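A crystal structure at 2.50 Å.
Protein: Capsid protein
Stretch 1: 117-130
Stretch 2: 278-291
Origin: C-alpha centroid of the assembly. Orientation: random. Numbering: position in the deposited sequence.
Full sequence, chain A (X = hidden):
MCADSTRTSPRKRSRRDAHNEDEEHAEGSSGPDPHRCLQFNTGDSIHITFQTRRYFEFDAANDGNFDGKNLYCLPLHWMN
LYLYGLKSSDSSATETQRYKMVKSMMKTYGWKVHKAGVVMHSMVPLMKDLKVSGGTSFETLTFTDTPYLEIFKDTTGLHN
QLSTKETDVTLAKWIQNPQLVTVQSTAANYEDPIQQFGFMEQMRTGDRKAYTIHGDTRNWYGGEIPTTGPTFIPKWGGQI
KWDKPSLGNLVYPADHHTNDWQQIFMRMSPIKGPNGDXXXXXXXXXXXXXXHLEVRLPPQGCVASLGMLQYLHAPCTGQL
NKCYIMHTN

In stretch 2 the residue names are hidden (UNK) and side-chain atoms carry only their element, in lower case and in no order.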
# COMPACT_ATOMS: atom_id res chain seq x y z
N GLY A 117 -3.23 -32.61 -82.97
CA GLY A 117 -1.85 -33.03 -82.81
C GLY A 117 -1.61 -34.52 -82.86
O GLY A 117 -2.52 -35.31 -83.09
N VAL A 118 -0.35 -34.89 -82.64
CA VAL A 118 0.06 -36.28 -82.66
C VAL A 118 1.07 -36.54 -81.57
O VAL A 118 1.76 -35.63 -81.09
CB VAL A 118 0.76 -36.64 -83.97
CG1 VAL A 118 0.96 -38.14 -84.08
CG2 VAL A 118 -0.05 -36.14 -85.12
N VAL A 119 1.16 -37.81 -81.20
CA VAL A 119 2.12 -38.26 -80.22
C VAL A 119 2.67 -39.55 -80.79
O VAL A 119 1.92 -40.49 -81.03
CB VAL A 119 1.48 -38.58 -78.86
CG1 VAL A 119 2.56 -39.01 -77.88
CG2 VAL A 119 0.76 -37.37 -78.32
N MET A 120 3.97 -39.58 -81.05
CA MET A 120 4.58 -40.79 -81.57
C MET A 120 5.28 -41.44 -80.39
O MET A 120 5.92 -40.75 -79.59
CB MET A 120 5.59 -40.47 -82.66
CG MET A 120 4.97 -39.85 -83.90
SD MET A 120 6.15 -39.70 -85.27
CE MET A 120 7.26 -38.41 -84.65
N HIS A 121 5.14 -42.76 -80.27
CA HIS A 121 5.76 -43.47 -79.16
C HIS A 121 6.00 -44.93 -79.51
O HIS A 121 5.74 -45.36 -80.63
CB HIS A 121 4.87 -43.39 -77.91
CG HIS A 121 3.52 -44.04 -78.07
ND1 HIS A 121 2.42 -43.37 -78.58
CD2 HIS A 121 3.10 -45.30 -77.80
CE1 HIS A 121 1.39 -44.19 -78.60
NE2 HIS A 121 1.77 -45.36 -78.13
N SER A 122 6.51 -45.67 -78.53
CA SER A 122 6.75 -47.10 -78.69
C SER A 122 7.60 -47.48 -79.89
O SER A 122 7.29 -48.44 -80.60
CB SER A 122 5.41 -47.83 -78.77
OG SER A 122 4.64 -47.58 -77.61
N MET A 123 8.67 -46.73 -80.14
CA MET A 123 9.53 -47.04 -81.27
C MET A 123 10.15 -48.43 -81.20
O MET A 123 10.56 -48.89 -80.13
CB MET A 123 10.66 -46.02 -81.37
CG MET A 123 11.65 -46.37 -82.46
SD MET A 123 13.02 -45.23 -82.51
CE MET A 123 12.18 -43.73 -83.07
N VAL A 124 10.22 -49.09 -82.35
CA VAL A 124 10.82 -50.41 -82.46
C VAL A 124 11.87 -50.33 -83.58
O VAL A 124 11.52 -50.30 -84.76
CB VAL A 124 9.78 -51.48 -82.83
CG1 VAL A 124 10.47 -52.82 -83.01
CG2 VAL A 124 8.73 -51.57 -81.75
N PRO A 125 13.16 -50.27 -83.21
CA PRO A 125 14.26 -50.20 -84.17
C PRO A 125 14.40 -51.46 -85.03
O PRO A 125 14.26 -52.58 -84.53
CB PRO A 125 15.49 -49.97 -83.28
CG PRO A 125 14.91 -49.27 -82.09
CD PRO A 125 13.65 -50.05 -81.84
N LEU A 126 14.69 -51.26 -86.31
CA LEU A 126 14.83 -52.37 -87.25
C LEU A 126 16.12 -52.31 -88.04
O LEU A 126 16.72 -51.25 -88.20
CB LEU A 126 13.66 -52.35 -88.24
CG LEU A 126 12.26 -52.41 -87.64
CD1 LEU A 126 11.25 -52.02 -88.69
CD2 LEU A 126 11.99 -53.81 -87.11
N MET A 127 16.56 -53.47 -88.55
CA MET A 127 17.77 -53.52 -89.36
C MET A 127 17.67 -54.62 -90.42
O MET A 127 16.89 -55.56 -90.29
CB MET A 127 19.00 -53.75 -88.49
CG MET A 127 19.01 -55.07 -87.75
SD MET A 127 20.48 -55.16 -86.69
CE MET A 127 20.56 -56.94 -86.32
N LYS A 128 18.47 -54.47 -91.47
CA LYS A 128 18.51 -55.45 -92.55
C LYS A 128 19.97 -55.61 -92.93
O LYS A 128 20.35 -55.49 -94.09
CB LYS A 128 17.69 -54.94 -93.74
CG LYS A 128 17.35 -56.00 -94.78
CD LYS A 128 16.40 -55.45 -95.82
CE LYS A 128 15.88 -56.53 -96.76
NZ LYS A 128 14.82 -55.99 -97.68
N ASP A 129 20.80 -55.88 -91.93
CA ASP A 129 22.22 -56.05 -92.15
C ASP A 129 22.67 -57.50 -92.02
O ASP A 129 23.79 -57.84 -92.40
CB ASP A 129 23.02 -55.16 -91.20
CG ASP A 129 22.80 -53.68 -91.47
OD1 ASP A 129 22.83 -53.29 -92.66
OD2 ASP A 129 22.61 -52.91 -90.51
N LEU A 130 21.81 -58.35 -91.48
CA LEU A 130 22.13 -59.77 -91.34
C LEU A 130 21.84 -60.49 -92.64
O LEU A 130 20.88 -60.18 -93.35
CB LEU A 130 21.30 -60.40 -90.22
CG LEU A 130 21.63 -59.93 -88.80
CD1 LEU A 130 20.73 -60.64 -87.81
CD2 LEU A 130 23.09 -60.22 -88.49
N UNK A 278 27.69 -48.59 -94.87
CA UNK A 278 26.43 -47.94 -94.52
C UNK A 278 25.43 -48.98 -94.02
O UNK A 278 25.13 -49.95 -94.72
c UNK A 278 25.85 -47.20 -95.73
o UNK A 278 24.98 -45.53 -97.75
c UNK A 278 26.13 -45.25 -97.35
o UNK A 278 26.78 -44.27 -97.77
c UNK A 278 26.79 -46.15 -96.30
N UNK A 279 24.93 -48.78 -92.81
CA UNK A 279 23.97 -49.72 -92.24
C UNK A 279 22.58 -49.51 -92.83
O UNK A 279 22.26 -48.45 -93.35
c UNK A 279 24.88 -49.74 -88.45
c UNK A 279 23.90 -49.56 -90.73
c UNK A 279 25.19 -49.83 -89.94
c UNK A 279 25.74 -51.21 -90.28
N UNK A 280 21.76 -50.56 -92.75
CA UNK A 280 20.39 -50.50 -93.24
C UNK A 280 19.50 -50.55 -92.01
O UNK A 280 19.12 -51.63 -91.54
c UNK A 280 21.48 -53.01 -97.54
c UNK A 280 20.10 -51.69 -94.16
n UNK A 280 22.77 -53.59 -97.07
c UNK A 280 20.99 -51.76 -95.39
c UNK A 280 20.50 -52.81 -96.39
N UNK A 281 19.18 -49.37 -91.49
CA UNK A 281 18.36 -49.27 -90.30
C UNK A 281 17.04 -48.57 -90.58
O UNK A 281 16.90 -47.82 -91.54
c UNK A 281 21.09 -48.09 -87.77
c UNK A 281 20.44 -50.44 -88.32
c UNK A 281 19.11 -48.51 -89.20
c UNK A 281 20.51 -49.01 -88.83
N UNK A 282 16.07 -48.83 -89.71
CA UNK A 282 14.76 -48.22 -89.83
C UNK A 282 14.05 -48.39 -88.50
O UNK A 282 14.67 -48.81 -87.53
N UNK A 283 12.77 -48.07 -88.45
CA UNK A 283 12.02 -48.23 -87.22
C UNK A 283 10.53 -48.08 -87.47
O UNK A 283 10.11 -47.57 -88.51
s UNK A 283 11.83 -45.53 -86.57
c UNK A 283 12.46 -47.18 -86.20
N UNK A 284 9.74 -48.54 -86.51
CA UNK A 284 8.29 -48.45 -86.58
C UNK A 284 7.81 -47.84 -85.28
O UNK A 284 8.27 -48.22 -84.20
c UNK A 284 4.07 -51.65 -84.85
c UNK A 284 5.70 -51.28 -86.67
n UNK A 284 4.95 -51.28 -83.93
n UNK A 284 2.89 -52.11 -84.47
n UNK A 284 4.39 -51.65 -86.13
c UNK A 284 6.18 -49.88 -86.38
c UNK A 284 7.66 -49.82 -86.76
N UNK A 285 6.88 -46.90 -85.38
CA UNK A 285 6.35 -46.26 -84.19
C UNK A 285 4.84 -46.25 -84.25
O UNK A 285 4.25 -46.55 -85.29
c UNK A 285 6.20 -43.96 -85.21
c UNK A 285 6.82 -44.78 -84.09
c UNK A 285 8.34 -44.71 -84.14
N UNK A 286 4.21 -45.94 -83.13
CA UNK A 286 2.76 -45.83 -83.07
C UNK A 286 2.51 -44.33 -83.03
O UNK A 286 3.23 -43.60 -82.36
n UNK A 286 -0.96 -46.45 -80.02
c UNK A 286 0.67 -46.49 -81.81
c UNK A 286 2.19 -46.48 -81.81
o UNK A 286 0.54 -48.12 -80.06
c UNK A 286 0.08 -47.09 -80.55
N UNK A 287 1.50 -43.87 -83.75
CA UNK A 287 1.19 -42.45 -83.77
C UNK A 287 -0.27 -42.23 -83.45
O UNK A 287 -1.15 -42.69 -84.19
c UNK A 287 1.54 -41.87 -85.14
N UNK A 288 -0.54 -41.54 -82.35
CA UNK A 288 -1.91 -41.26 -81.95
C UNK A 288 -2.27 -39.83 -82.34
O UNK A 288 -1.53 -38.89 -82.05
o UNK A 288 -1.42 -43.16 -78.84
c UNK A 288 -2.06 -41.48 -80.44
c UNK A 288 -1.77 -42.93 -80.02
o UNK A 288 -1.89 -43.84 -80.88
N UNK A 289 -3.40 -39.69 -83.03
CA UNK A 289 -3.88 -38.41 -83.52
C UNK A 289 -5.17 -37.95 -82.87
O UNK A 289 -6.00 -38.78 -82.47
c UNK A 289 -4.17 -38.48 -85.02
c UNK A 289 -2.46 -37.61 -86.64
c UNK A 289 -0.72 -39.03 -87.53
c UNK A 289 -1.35 -37.79 -87.47
c UNK A 289 -2.31 -39.90 -85.94
c UNK A 289 -2.95 -38.67 -85.87
c UNK A 289 -1.20 -40.09 -86.76
N UNK A 290 -5.35 -36.64 -82.78
CA UNK A 290 -6.57 -36.08 -82.23
C UNK A 290 -6.80 -34.68 -82.80
O UNK A 290 -5.85 -33.97 -83.13
c UNK A 290 -5.48 -32.51 -79.56
c UNK A 290 -6.25 -33.61 -79.94
c UNK A 290 -4.28 -34.97 -80.09
c UNK A 290 -3.49 -33.88 -79.71
c UNK A 290 -6.50 -35.99 -80.70
c UNK A 290 -4.09 -32.65 -79.44
c UNK A 290 -5.66 -34.84 -80.21
N UNK A 291 -8.07 -34.31 -82.91
CA UNK A 291 -8.44 -33.00 -83.40
C UNK A 291 -9.77 -32.60 -82.77
O UNK A 291 -10.71 -33.41 -82.71
c UNK A 291 -10.51 -31.54 -85.56
c UNK A 291 -8.38 -31.47 -86.90
c UNK A 291 -8.55 -32.99 -84.92
c UNK A 291 -8.98 -31.64 -85.52
O HOH W 1 24.68 -52.98 -94.56

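Position 278 carries three side-chain carbons, the third bearing two oxygens, and its CB points away from stretch 1: Glu278, an acid suited to a partly exposed loop. Position 279 has four carbons forked at the second; one branch end lies 3.6 Å from Asp129 OD2, and the residue is buried. It is Leu279.

At 280, four carbons in a row end in nitrogen, and the CB lies 4.1 Å from Lys128 CB. This is Lys280, whose long chain can stay exposed while its amine, NZ, lies 4.4 Å from Asp129 OD1, beyond a salt bridge. Position 281 again has four carbons forked at the second, one branch end 3.6 Å from Met127 CB: Leu281, an apolar match in a buried pair.

Position 282 has no side-chain atoms, so it is Gly282; its backbone N donates to Leu126 O (2.9 Å) and its O accepts from Leu126 N (2.7 Å). Position 283 shows one carbon and then a sulfur, with CB 3.9 Å from Met123 CG; Cys283 is compact enough to sit beside Pro125.

At 284 are three carbons, a nitrogen and a carbon bearing two more nitrogens, one of these 4.4 Å from Val124 CG2. This is Arg284; its extended chain lies on the face shared with Val124, and its guanidinium is hydrogen-bonded elsewhere in the structure. Position 285 has a CB carrying two carbons, one of them 3.8 Å from Met123 CB: Val285, a beta-branched residue well suited to a strand.

Position 286 has three carbons, the third bearing oxygen and nitrogen. Its CB covers one face of the His121 ring, 4.1 Å from the centroid. This is Gln286, whose NE2 donates a hydrogen bond to position 288. Position 287 has one carbon, 3.9 Å from Val118 CG1: Ala287, small and apolar, touching Val118 and Met120.

Position 288 has two carbons, the second with two oxygens, one at the edge of the His121 ring: Asp288, whose OD1 accepts from Gln286 NE2 (2.9 Å). At 289, one carbon leads to a six-carbon ring with Val118 CG1 over its face, 3.9 Å from the centroid: Phe289, offering a broad apolar surface. The same atoms recur at 290, with Gly117 N over one ring face: Phe290, placed where glycine has no side chain. Position 291, four carbons forked at the second, is buried Leu291, beyond contact.

The contact is an antiparallel sheet: paired backbone hydrogen bonds set the register, a bulge between His121 and Val124 shifts it by one, and Asp129 OD1 accepts from Lys280 N (2.9 Å) at one end.

Stretch 2 (278-291) ELKLGCRVQADFFL
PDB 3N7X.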